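Local coordinates for oxysterol-binding protein homolog 3 (PDB 4IC4) that carries lipids such as sterols between membranes through the cytosol, its OSBP-related domain binding phosphatidylinositol 4-phosphate, at residues I75-E80 against K112-R117; Y81-T86 against E133-R138; R322-I327 against L343-L348; K87-P92 against H157-C162. One frame throughout, in Å; residues are numbered along the deposited sequence.

Contact 1 (I75-E80 against K112-R117); sequences ISETFE and KTRTLR
Glu-77 and Arg-114 meet head-on in a buried salt bridge, a compact case of two chain segments held together by a single pair of charges. The guanidinium presents its far end, so that each terminal nitrogen serves one carboxylate oxygen: Arg-114 NH2 donates to Glu-77 OE2 at 2.8 Å and Arg-114 NH1 to Glu-77 OE1 at 3.1 Å. Both bonds are almost straight, the first at 178°, and both oxygens offer their syn lone pairs. With the two flat groups only 7° from coplanar, the pairing is bidentate in the full sense and fixes the rotation of each group about its last bond. The backbones stay far apart, 13.0 Å between Glu-77 CA and Arg-114 CA, and the side chains bridge that gap from opposite directions. Glu-77 runs out extended, whereas Arg-114 turns at its second torsion (71°) to bring the guanidinium into line. Further partners fix both ends: Thr-302 on helix 300-305 bonds to Glu-77 OE1, and Glu-67 forms a salt bridge with Arg-114 NE. Within the OSBP-related domain, the pair ties the 3-10 turn following helix 71-76 to the 3-10 segment between helix 94-104 and strand 118-120. One buried arginine thus faces two carboxylates, an environment that would be expected to favour its charged form and to offset the cost of burying these charges.

Contact 2 (Y81-T86 against E133-R138); sequences YAPLLT and EDMGFR
The backbones come closest where Pro-83 faces Met-135, their CA atoms 6.3 Å apart, as the start of helix 83-88 packs against the turn leading into strand 137-145. That turn joins strands 127-132 and 137-145 in a beta hairpin and carries a G1 beta bulge, in which Gly-136 and Phe-137 both face Arg-132; Gly-136 adopts the positive phi (67°) usual for glycine there. The side chains then meet in two apolar pairs. Met-135 sets its thioether at a slant against the CG-CD side of the proline ring, with Met-135 SD 3.5 Å from Pro-83 CD and Met-135 CG 3.9 Å from Pro-83 CG. Its CG lies anti to the carbonyl carbon (chi1 -68°), which carries the sulfur toward the proline. Beside this pair, the methyl of Ala-82 approaches the Phe-137 ring obliquely, its CB 3.5 Å from Phe-137 CE2. The ring lies in a small aromatic cluster, touching Phe-79 and Trp-160 as well, so the helix start is seated on residues from several parts of the fold. A polar link runs along the rim of this apolar patch: water 1 donates to Met-135 O at 2.7 Å and also bonds to Thr-86 OG1 at 2.7 Å.

Contact 3 (R322-I327 against L343-L348); sequences RLRPDI and LKLEQL
Asp-326 OD1 receives two donors, Arg-324 NE at 3.1 Å and the backbone Ile-327 N at 2.8 Å, and the neighbouring methyl of Leu-345 packs on the ion pair so formed. The arginine grips the carboxylate side-on: besides the NE bond, Arg-324 NH2 donates to Asp-326 OD2 at 2.6 Å, both partners lying close to the guanidinium plane and using syn lone pairs. Ile-327 N approaches differently, from above the carboxylate plane (48° out of it). The bend of Arg-324 at its third torsion (57°) folds the guanidinium back beside Asp-326 at the beginning of its own helix. Across the contact, Leu-345 divides its two branches between distinct surroundings. Its CD2 rests against the charged pair, 3.5 Å from Arg-324 NE and 3.7 Å from Asp-326 OD1, meeting the guanidinium obliquely. Its CD1 meets the outer corner of the proline ring, 4.0 Å from Pro-325 CG. A water extends the polar side of the contact, accepting from Arg-324 NH2 at 2.9 Å and also bonded to OE1 of Glu-346, one of the residues that bind phosphatidylinositol 4-phosphate. Such an example illustrates how a salt bridge within one segment can serve as a packing surface for the next. In the fold, the contact joins the start of helix 325-331 to the middle of the long helix 335-354. Arg-324 also pairs with Glu-126, Phe-120 of strand 118-120 touches the salt-bridged residues, and the C-terminal Trp-397 lies against Arg-324, Pro-325 and Leu-345.

Contact 4 (K87-P92 against H157-C162); sequences KATQRP and HLDWEC
Thr-89 touches Asp-159 and Trp-160 near the end of helix 83-88, and the path along the chain explains how it is placed there. Lys-87 and Ala-88 belong to the last part of that helix; the methyl of Ala-88 packs on Phe-97 and Val-98 of helix 94-104 and on Phe-189. A type I beta turn then spans Ala-88 to Arg-91, with Arg-91 N bonded to Ala-88 O at 3.2 Å. Within it, Thr-89 places OG1 between its backbone N and carbonyl carbon (chi1 67°), from where the hydroxyl bonds back to the carbonyl oxygen of Thr-86. The methyl branch, set beside the backbone N, turns to the opposite segment, Thr-89 CG2 lying 3.7 Å from Asp-159 O and 4.3 Å from Trp-160 CD1. Toward Asp-159 the two side chains cross at about a right angle, with Thr-89 OG1 4.0 Å from Asp-159 CB. Water 3 joins their polar ends: it donates to Thr-89 OG1 at 2.7 Å and, more weakly, to Asp-159 OD2, while Gln-90 NE2 gives it a weak bond. The opposite segment is braced internally. Asp-159 N donates almost straight (174°) to His-157 ND1 at 2.9 Å, nearly in the imidazole plane, and His-157 CB sits 3.2 Å above the middle of the Trp-160 ring system. Both belong to a beta hairpin, in which His-157 N also bonds to Trp-160 O. The whole is a helix C-terminal end resting on the tight turn between antiparallel strands 150-157 and 160-172 of the barrel of the OSBP-related domain.

Contacts 1, 2 and 4 form a continuous run, since helices 71-76 and 83-88 follow each other and their segments interleave along the chain with those they meet. Contacts 2 and 4 share helix 83-88 and lie closest, their centres 9 Å apart; Thr-86 OG1 is 3.0 Å from Trp-160 NE1, a probable hydrogen bond. Phe-79 connects contact 1 to both, with Phe-79 CZ 3.9 Å from Cys-162 CB. Contact 3 touches none of these, its nearest atoms about 8 Å from contact 1 and its centre about 37 Å from that of contact 4, and alone contains residues of the phosphatidylinositol 4-phosphate site. The side chains of Arg-114 and Arg-324 each lie about 9 Å from that of Lys-118, also of that site.

Contact 1 (I75-E80 against K112-R117)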
# COMPACT_ATOMS: atom_id res chain seq x y z
N ILE A 75 -1.38 0.06 1.61
CA ILE A 75 -0.05 -0.42 1.29
C ILE A 75 -0.06 -1.86 0.78
O ILE A 75 0.81 -2.26 0.01
CB ILE A 75 0.88 -0.25 2.50
CG1 ILE A 75 1.00 1.24 2.83
CG2 ILE A 75 2.26 -0.84 2.20
CD1 ILE A 75 1.83 1.55 4.06
N SER A 76 -1.07 -2.64 1.18
CA SER A 76 -1.18 -4.02 0.70
C SER A 76 -1.44 -4.05 -0.80
O SER A 76 -1.24 -5.08 -1.44
CB SER A 76 -2.31 -4.75 1.42
OG SER A 76 -1.99 -4.94 2.79
N GLU A 77 -1.90 -2.93 -1.36
CA GLU A 77 -2.15 -2.87 -2.80
C GLU A 77 -0.84 -2.93 -3.56
O GLU A 77 -0.82 -3.11 -4.78
CB GLU A 77 -2.94 -1.60 -3.15
CG GLU A 77 -4.35 -1.61 -2.57
CD GLU A 77 -5.16 -0.38 -2.93
OE1 GLU A 77 -5.54 -0.23 -4.11
OE2 GLU A 77 -5.41 0.43 -2.02
N THR A 78 0.26 -2.79 -2.83
CA THR A 78 1.59 -2.90 -3.42
C THR A 78 1.70 -4.29 -4.05
O THR A 78 2.49 -4.51 -4.97
CB THR A 78 2.69 -2.75 -2.34
OG1 THR A 78 2.73 -1.39 -1.89
CG2 THR A 78 4.06 -3.14 -2.89
N PHE A 79 0.89 -5.22 -3.55
CA PHE A 79 0.91 -6.61 -4.03
C PHE A 79 -0.20 -7.01 -5.00
O PHE A 79 -0.38 -8.20 -5.28
CB PHE A 79 0.93 -7.54 -2.82
CG PHE A 79 2.19 -7.44 -2.01
CD1 PHE A 79 3.34 -8.13 -2.40
CD2 PHE A 79 2.25 -6.60 -0.90
CE1 PHE A 79 4.53 -7.98 -1.70
CE2 PHE A 79 3.44 -6.45 -0.19
CZ PHE A 79 4.58 -7.14 -0.59
N GLU A 80 -0.92 -6.03 -5.54
CA GLU A 80 -1.98 -6.32 -6.50
C GLU A 80 -1.46 -7.16 -7.66
O GLU A 80 -2.15 -8.05 -8.16
CB GLU A 80 -2.59 -5.02 -7.04
CG GLU A 80 -3.68 -5.26 -8.09
CD GLU A 80 -4.23 -3.98 -8.69
OE1 GLU A 80 -3.84 -2.87 -8.27
OE2 GLU A 80 -5.08 -4.09 -9.61
N LYS A 112 -8.18 9.59 -11.39
CA LYS A 112 -7.95 10.71 -10.49
C LYS A 112 -8.86 10.75 -9.27
O LYS A 112 -8.53 11.38 -8.27
CB LYS A 112 -8.06 12.03 -11.27
CG LYS A 112 -6.96 12.20 -12.30
CD LYS A 112 -7.13 13.49 -13.09
CE LYS A 112 -6.01 13.66 -14.11
NZ LYS A 112 -6.18 14.88 -14.94
N THR A 113 -10.01 10.09 -9.36
CA THR A 113 -10.95 10.08 -8.24
C THR A 113 -10.27 9.54 -6.98
O THR A 113 -10.55 10.00 -5.87
CB THR A 113 -12.19 9.21 -8.57
OG1 THR A 113 -12.78 9.66 -9.79
CG2 THR A 113 -13.22 9.31 -7.45
N ARG A 114 -9.37 8.58 -7.15
CA ARG A 114 -8.67 7.96 -6.02
C ARG A 114 -7.84 8.96 -5.21
O ARG A 114 -7.59 8.74 -4.03
CB ARG A 114 -7.77 6.82 -6.52
CG ARG A 114 -7.17 5.94 -5.42
CD ARG A 114 -8.25 5.06 -4.78
NE ARG A 114 -7.79 4.46 -3.52
CZ ARG A 114 -7.14 3.30 -3.42
NH1 ARG A 114 -6.86 2.57 -4.49
NH2 ARG A 114 -6.78 2.87 -2.22
N THR A 115 -7.42 10.05 -5.84
CA THR A 115 -6.61 11.04 -5.14
C THR A 115 -7.40 12.04 -4.29
O THR A 115 -6.80 12.87 -3.61
CB THR A 115 -5.73 11.84 -6.13
OG1 THR A 115 -6.56 12.69 -6.94
CG2 THR A 115 -4.94 10.90 -7.04
N LEU A 116 -8.72 11.95 -4.32
CA LEU A 116 -9.59 12.86 -3.58
C LEU A 116 -9.66 12.59 -2.07
O LEU A 116 -9.83 13.53 -1.28
CB LEU A 116 -11.00 12.84 -4.16
CG LEU A 116 -11.15 13.36 -5.60
CD1 LEU A 116 -12.52 13.00 -6.13
CD2 LEU A 116 -10.94 14.86 -5.62
N ARG A 117 -9.56 11.33 -1.68
CA ARG A 117 -9.62 10.96 -0.26
C ARG A 117 -8.40 10.15 0.17
O ARG A 117 -7.60 9.72 -0.66
CB ARG A 117 -10.88 10.14 0.03
CG ARG A 117 -12.20 10.91 -0.06
CD ARG A 117 -12.97 10.47 -1.29
NE ARG A 117 -14.37 10.88 -1.26
CZ ARG A 117 -15.22 10.67 -2.26
NH1 ARG A 117 -14.80 10.06 -3.37
NH2 ARG A 117 -16.48 11.06 -2.15

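Contact 2 (Y81-T86 against E133-R138)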
# COMPACT_ATOMS: atom_id res chain seq x y z
N TYR A 81 -0.23 -6.87 -8.10
CA TYR A 81 0.36 -7.58 -9.23
C TYR A 81 1.49 -8.51 -8.81
O TYR A 81 2.52 -8.63 -9.49
CB TYR A 81 0.84 -6.57 -10.28
CG TYR A 81 -0.26 -5.67 -10.79
CD1 TYR A 81 -1.15 -6.09 -11.79
CD2 TYR A 81 -0.43 -4.39 -10.26
CE1 TYR A 81 -2.19 -5.26 -12.23
CE2 TYR A 81 -1.47 -3.56 -10.70
CZ TYR A 81 -2.34 -4.00 -11.68
OH TYR A 81 -3.36 -3.17 -12.10
N ALA A 82 1.28 -9.18 -7.68
CA ALA A 82 2.24 -10.13 -7.13
C ALA A 82 2.69 -11.20 -8.13
O ALA A 82 3.81 -11.69 -8.04
CB ALA A 82 1.65 -10.79 -5.89
N PRO A 83 1.81 -11.59 -9.08
CA PRO A 83 2.25 -12.61 -10.04
C PRO A 83 3.51 -12.21 -10.81
O PRO A 83 4.21 -13.07 -11.36
CB PRO A 83 1.03 -12.77 -10.95
CG PRO A 83 -0.10 -12.58 -9.99
CD PRO A 83 0.35 -11.39 -9.17
N LEU A 84 3.81 -10.92 -10.85
CA LEU A 84 5.02 -10.45 -11.52
C LEU A 84 6.25 -10.99 -10.79
O LEU A 84 7.27 -11.30 -11.41
CB LEU A 84 5.08 -8.92 -11.53
CG LEU A 84 4.16 -8.19 -12.52
CD1 LEU A 84 4.17 -6.70 -12.23
CD2 LEU A 84 4.62 -8.46 -13.94
N LEU A 85 6.15 -11.08 -9.47
CA LEU A 85 7.26 -11.60 -8.68
C LEU A 85 7.43 -13.09 -8.95
O LEU A 85 8.56 -13.58 -9.08
CB LEU A 85 7.01 -11.37 -7.19
CG LEU A 85 6.89 -9.89 -6.79
CD1 LEU A 85 6.64 -9.78 -5.29
CD2 LEU A 85 8.16 -9.15 -7.19
N THR A 86 6.31 -13.80 -9.04
CA THR A 86 6.35 -15.22 -9.31
C THR A 86 6.98 -15.45 -10.69
O THR A 86 7.82 -16.32 -10.86
CB THR A 86 4.94 -15.82 -9.25
OG1 THR A 86 4.40 -15.62 -7.94
CG2 THR A 86 4.98 -17.32 -9.56
N GLU A 133 -5.00 -17.05 -2.24
CA GLU A 133 -4.65 -18.36 -2.75
C GLU A 133 -4.53 -18.35 -4.28
O GLU A 133 -3.71 -19.07 -4.85
CB GLU A 133 -5.71 -19.38 -2.33
CG GLU A 133 -5.34 -20.83 -2.61
CD GLU A 133 -4.13 -21.28 -1.82
OE1 GLU A 133 -3.03 -20.73 -2.03
OE2 GLU A 133 -4.27 -22.20 -0.97
N ASP A 134 -5.34 -17.52 -4.92
CA ASP A 134 -5.32 -17.41 -6.38
C ASP A 134 -3.97 -16.92 -6.89
O ASP A 134 -3.59 -17.20 -8.02
CB ASP A 134 -6.42 -16.45 -6.86
CG ASP A 134 -6.31 -15.08 -6.23
OD1 ASP A 134 -6.29 -14.08 -6.99
OD2 ASP A 134 -6.26 -15.00 -4.99
N MET A 135 -3.24 -16.19 -6.05
CA MET A 135 -1.92 -15.69 -6.43
C MET A 135 -0.82 -16.37 -5.64
O MET A 135 0.36 -16.00 -5.73
CB MET A 135 -1.86 -14.17 -6.25
CG MET A 135 -2.74 -13.42 -7.24
SD MET A 135 -2.52 -11.63 -7.20
CE MET A 135 -3.64 -11.21 -5.89
N GLY A 136 -1.21 -17.36 -4.85
CA GLY A 136 -0.26 -18.12 -4.06
C GLY A 136 0.47 -17.42 -2.93
O GLY A 136 1.53 -17.88 -2.51
N PHE A 137 -0.07 -16.31 -2.43
CA PHE A 137 0.62 -15.63 -1.34
C PHE A 137 -0.28 -15.24 -0.19
O PHE A 137 -1.51 -15.26 -0.29
CB PHE A 137 1.34 -14.38 -1.87
CG PHE A 137 0.44 -13.18 -2.09
CD1 PHE A 137 0.06 -12.37 -1.02
CD2 PHE A 137 -0.01 -12.86 -3.37
CE1 PHE A 137 -0.74 -11.24 -1.23
CE2 PHE A 137 -0.82 -11.74 -3.58
CZ PHE A 137 -1.19 -10.93 -2.51
N ARG A 138 0.35 -14.92 0.93
CA ARG A 138 -0.36 -14.46 2.10
C ARG A 138 0.45 -13.31 2.65
O ARG A 138 1.68 -13.29 2.52
CB ARG A 138 -0.50 -15.56 3.15
CG ARG A 138 0.81 -15.99 3.78
CD ARG A 138 0.56 -17.12 4.76
NE ARG A 138 1.77 -17.51 5.48
CZ ARG A 138 1.85 -18.58 6.25
NH1 ARG A 138 0.80 -19.38 6.40
NH2 ARG A 138 2.99 -18.86 6.87
O HOH W 1 1.70 -15.26 -8.00

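Contact 3 (R322-I327 against L343-L348)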
# COMPACT_ATOMS: atom_id res chain seq x y z
N ARG A 322 -10.60 -5.21 8.88
CA ARG A 322 -11.94 -5.58 8.44
C ARG A 322 -12.96 -5.52 9.58
O ARG A 322 -14.16 -5.54 9.34
CB ARG A 322 -11.96 -7.00 7.87
CG ARG A 322 -11.10 -7.21 6.64
CD ARG A 322 -11.22 -8.65 6.17
NE ARG A 322 -10.36 -8.95 5.04
CZ ARG A 322 -9.05 -9.19 5.13
NH1 ARG A 322 -8.44 -9.15 6.31
NH2 ARG A 322 -8.35 -9.47 4.04
N LEU A 323 -12.47 -5.46 10.81
CA LEU A 323 -13.36 -5.42 11.97
C LEU A 323 -13.59 -4.01 12.51
O LEU A 323 -14.32 -3.83 13.48
CB LEU A 323 -12.82 -6.34 13.07
CG LEU A 323 -12.64 -7.81 12.63
CD1 LEU A 323 -12.13 -8.64 13.80
CD2 LEU A 323 -13.96 -8.36 12.11
N ARG A 324 -12.97 -3.01 11.89
CA ARG A 324 -13.16 -1.64 12.35
C ARG A 324 -14.56 -1.15 12.03
O ARG A 324 -15.00 -1.18 10.88
CB ARG A 324 -12.12 -0.70 11.72
CG ARG A 324 -10.80 -0.77 12.46
CD ARG A 324 -9.82 0.31 12.05
NE ARG A 324 -10.34 1.67 12.20
CZ ARG A 324 -9.56 2.74 12.21
NH1 ARG A 324 -8.24 2.60 12.09
NH2 ARG A 324 -10.08 3.96 12.31
N PRO A 325 -15.28 -0.68 13.05
CA PRO A 325 -16.65 -0.19 12.87
C PRO A 325 -16.81 1.10 12.09
O PRO A 325 -17.81 1.28 11.39
CB PRO A 325 -17.17 -0.07 14.30
CG PRO A 325 -15.94 0.27 15.07
CD PRO A 325 -14.90 -0.65 14.47
N ASP A 326 -15.84 2.01 12.22
CA ASP A 326 -15.95 3.26 11.49
C ASP A 326 -15.74 3.04 10.00
O ASP A 326 -16.49 3.57 9.17
CB ASP A 326 -14.96 4.30 12.05
CG ASP A 326 -13.52 3.79 12.16
OD1 ASP A 326 -13.27 2.56 12.04
OD2 ASP A 326 -12.64 4.63 12.39
N ILE A 327 -14.75 2.22 9.65
CA ILE A 327 -14.51 1.93 8.24
C ILE A 327 -15.70 1.19 7.65
O ILE A 327 -16.13 1.49 6.53
CB ILE A 327 -13.24 1.07 8.05
CG1 ILE A 327 -12.01 1.81 8.60
CG2 ILE A 327 -13.06 0.73 6.57
CD1 ILE A 327 -10.68 1.10 8.35
N LEU A 343 -14.22 9.03 15.89
CA LEU A 343 -13.87 9.80 17.08
C LEU A 343 -13.70 8.90 18.30
O LEU A 343 -12.79 9.09 19.10
CB LEU A 343 -14.94 10.85 17.36
CG LEU A 343 -15.11 11.92 16.27
CD1 LEU A 343 -16.30 12.81 16.60
CD2 LEU A 343 -13.83 12.74 16.16
N LYS A 344 -14.57 7.90 18.42
CA LYS A 344 -14.51 6.98 19.55
C LYS A 344 -13.22 6.16 19.56
O LYS A 344 -12.57 6.04 20.59
CB LYS A 344 -15.72 6.04 19.52
CG LYS A 344 -15.67 4.91 20.55
CD LYS A 344 -15.54 5.44 21.98
CE LYS A 344 -16.78 6.18 22.43
NZ LYS A 344 -16.66 6.65 23.84
N LEU A 345 -12.86 5.59 18.41
CA LEU A 345 -11.63 4.80 18.34
C LEU A 345 -10.40 5.65 18.66
O LEU A 345 -9.50 5.19 19.36
CB LEU A 345 -11.48 4.17 16.95
CG LEU A 345 -12.02 2.75 16.76
CD1 LEU A 345 -13.51 2.71 17.02
CD2 LEU A 345 -11.70 2.29 15.34
N GLU A 346 -10.37 6.87 18.15
CA GLU A 346 -9.25 7.76 18.41
C GLU A 346 -9.16 8.10 19.89
O GLU A 346 -8.08 8.13 20.48
CB GLU A 346 -9.39 9.04 17.58
CG GLU A 346 -8.33 9.21 16.51
CD GLU A 346 -8.34 8.09 15.49
OE1 GLU A 346 -9.39 7.90 14.83
OE2 GLU A 346 -7.31 7.41 15.33
N GLN A 347 -10.32 8.35 20.49
CA GLN A 347 -10.41 8.70 21.90
C GLN A 347 -9.96 7.53 22.79
O GLN A 347 -9.24 7.74 23.77
CB GLN A 347 -11.85 9.10 22.23
CG GLN A 347 -12.00 10.02 23.42
CD GLN A 347 -11.68 9.35 24.73
OE1 GLN A 347 -12.31 8.35 25.09
NE2 GLN A 347 -10.71 9.90 25.45
N LEU A 348 -10.38 6.32 22.47
CA LEU A 348 -9.99 5.16 23.27
C LEU A 348 -8.48 4.98 23.22
O LEU A 348 -7.85 4.66 24.22
CB LEU A 348 -10.68 3.89 22.76
CG LEU A 348 -12.20 3.83 22.95
CD1 LEU A 348 -12.71 2.52 22.37
CD2 LEU A 348 -12.55 3.93 24.43
O HOH W 2 -8.43 6.36 12.29

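Contact 4 (K87-P92 against H157-C162)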
# COMPACT_ATOMS: atom_id res chain seq x y z
N LYS A 87 6.58 -14.63 -11.67
CA LYS A 87 7.12 -14.76 -13.02
C LYS A 87 8.61 -14.44 -13.01
O LYS A 87 9.39 -15.05 -13.74
CB LYS A 87 6.40 -13.82 -13.98
CG LYS A 87 6.91 -13.89 -15.41
CD LYS A 87 6.14 -12.99 -16.36
CE LYS A 87 4.70 -13.44 -16.55
NZ LYS A 87 3.89 -13.30 -15.31
N ALA A 88 9.00 -13.49 -12.17
CA ALA A 88 10.40 -13.10 -12.06
C ALA A 88 11.28 -14.28 -11.67
O ALA A 88 12.38 -14.44 -12.21
CB ALA A 88 10.55 -11.96 -11.05
N THR A 89 10.81 -15.11 -10.74
CA THR A 89 11.58 -16.26 -10.29
C THR A 89 11.69 -17.34 -11.36
O THR A 89 12.41 -18.33 -11.17
CB THR A 89 10.96 -16.93 -9.03
OG1 THR A 89 9.70 -17.52 -9.37
CG2 THR A 89 10.76 -15.90 -7.92
N GLN A 90 10.99 -17.16 -12.47
CA GLN A 90 11.01 -18.14 -13.55
C GLN A 90 11.65 -17.63 -14.83
O GLN A 90 11.70 -18.33 -15.84
CB GLN A 90 9.57 -18.60 -13.83
CG GLN A 90 8.80 -18.97 -12.57
CD GLN A 90 7.32 -19.18 -12.82
OE1 GLN A 90 6.74 -18.61 -13.74
NE2 GLN A 90 6.69 -19.99 -11.97
N ARG A 91 12.16 -16.40 -14.79
CA ARG A 91 12.79 -15.79 -15.96
C ARG A 91 14.29 -15.57 -15.77
O ARG A 91 14.77 -15.46 -14.64
CB ARG A 91 12.12 -14.45 -16.26
CG ARG A 91 10.64 -14.56 -16.61
CD ARG A 91 10.43 -14.85 -18.08
NE ARG A 91 10.83 -13.70 -18.90
CZ ARG A 91 10.62 -13.61 -20.21
NH1 ARG A 91 11.01 -12.53 -20.88
NH2 ARG A 91 10.01 -14.60 -20.86
N PRO A 92 15.05 -15.51 -16.87
CA PRO A 92 16.50 -15.30 -16.81
C PRO A 92 16.90 -13.87 -16.47
O PRO A 92 18.01 -13.62 -16.01
CB PRO A 92 16.96 -15.72 -18.20
CG PRO A 92 15.83 -15.27 -19.06
CD PRO A 92 14.62 -15.72 -18.27
N HIS A 157 5.20 -16.26 -0.37
CA HIS A 157 4.77 -17.10 -1.48
C HIS A 157 5.74 -18.28 -1.40
O HIS A 157 6.77 -18.19 -0.73
CB HIS A 157 4.96 -16.34 -2.80
CG HIS A 157 4.53 -17.09 -4.02
ND1 HIS A 157 5.31 -18.07 -4.61
CD2 HIS A 157 3.43 -16.98 -4.80
CE1 HIS A 157 4.70 -18.52 -5.69
NE2 HIS A 157 3.56 -17.87 -5.83
N LEU A 158 5.43 -19.39 -2.06
CA LEU A 158 6.32 -20.53 -2.03
C LEU A 158 7.70 -20.18 -2.60
O LEU A 158 8.72 -20.69 -2.13
CB LEU A 158 5.74 -21.69 -2.85
CG LEU A 158 6.66 -22.89 -3.07
CD1 LEU A 158 6.89 -23.60 -1.75
CD2 LEU A 158 6.04 -23.84 -4.08
N ASP A 159 7.73 -19.29 -3.59
CA ASP A 159 8.98 -18.95 -4.25
C ASP A 159 9.61 -17.60 -3.94
O ASP A 159 10.68 -17.28 -4.47
CB ASP A 159 8.80 -19.10 -5.76
CG ASP A 159 8.22 -20.44 -6.15
OD1 ASP A 159 8.67 -21.47 -5.60
OD2 ASP A 159 7.30 -20.47 -7.00
N TRP A 160 8.97 -16.80 -3.10
CA TRP A 160 9.51 -15.49 -2.75
C TRP A 160 8.82 -14.94 -1.52
O TRP A 160 7.75 -15.41 -1.13
CB TRP A 160 9.34 -14.48 -3.90
CG TRP A 160 7.91 -14.34 -4.41
CD1 TRP A 160 7.38 -14.95 -5.52
CD2 TRP A 160 6.85 -13.57 -3.83
NE1 TRP A 160 6.06 -14.60 -5.65
CE2 TRP A 160 5.70 -13.76 -4.63
CE3 TRP A 160 6.75 -12.75 -2.70
CZ2 TRP A 160 4.47 -13.16 -4.34
CZ3 TRP A 160 5.52 -12.14 -2.41
CH2 TRP A 160 4.40 -12.36 -3.23
N GLU A 161 9.46 -13.97 -0.89
CA GLU A 161 8.88 -13.33 0.28
C GLU A 161 9.34 -11.88 0.25
O GLU A 161 10.35 -11.55 -0.36
CB GLU A 161 9.30 -14.01 1.58
CG GLU A 161 10.79 -14.04 1.85
CD GLU A 161 11.11 -14.63 3.20
OE1 GLU A 161 10.63 -15.74 3.50
OE2 GLU A 161 11.84 -13.98 3.97
N CYS A 162 8.58 -11.02 0.92
CA CYS A 162 8.91 -9.61 0.94
C CYS A 162 8.63 -9.01 2.31
O CYS A 162 7.60 -9.29 2.91
CB CYS A 162 8.09 -8.88 -0.13
SG CYS A 162 8.65 -7.20 -0.48
O HOH W 3 8.85 -20.03 -9.44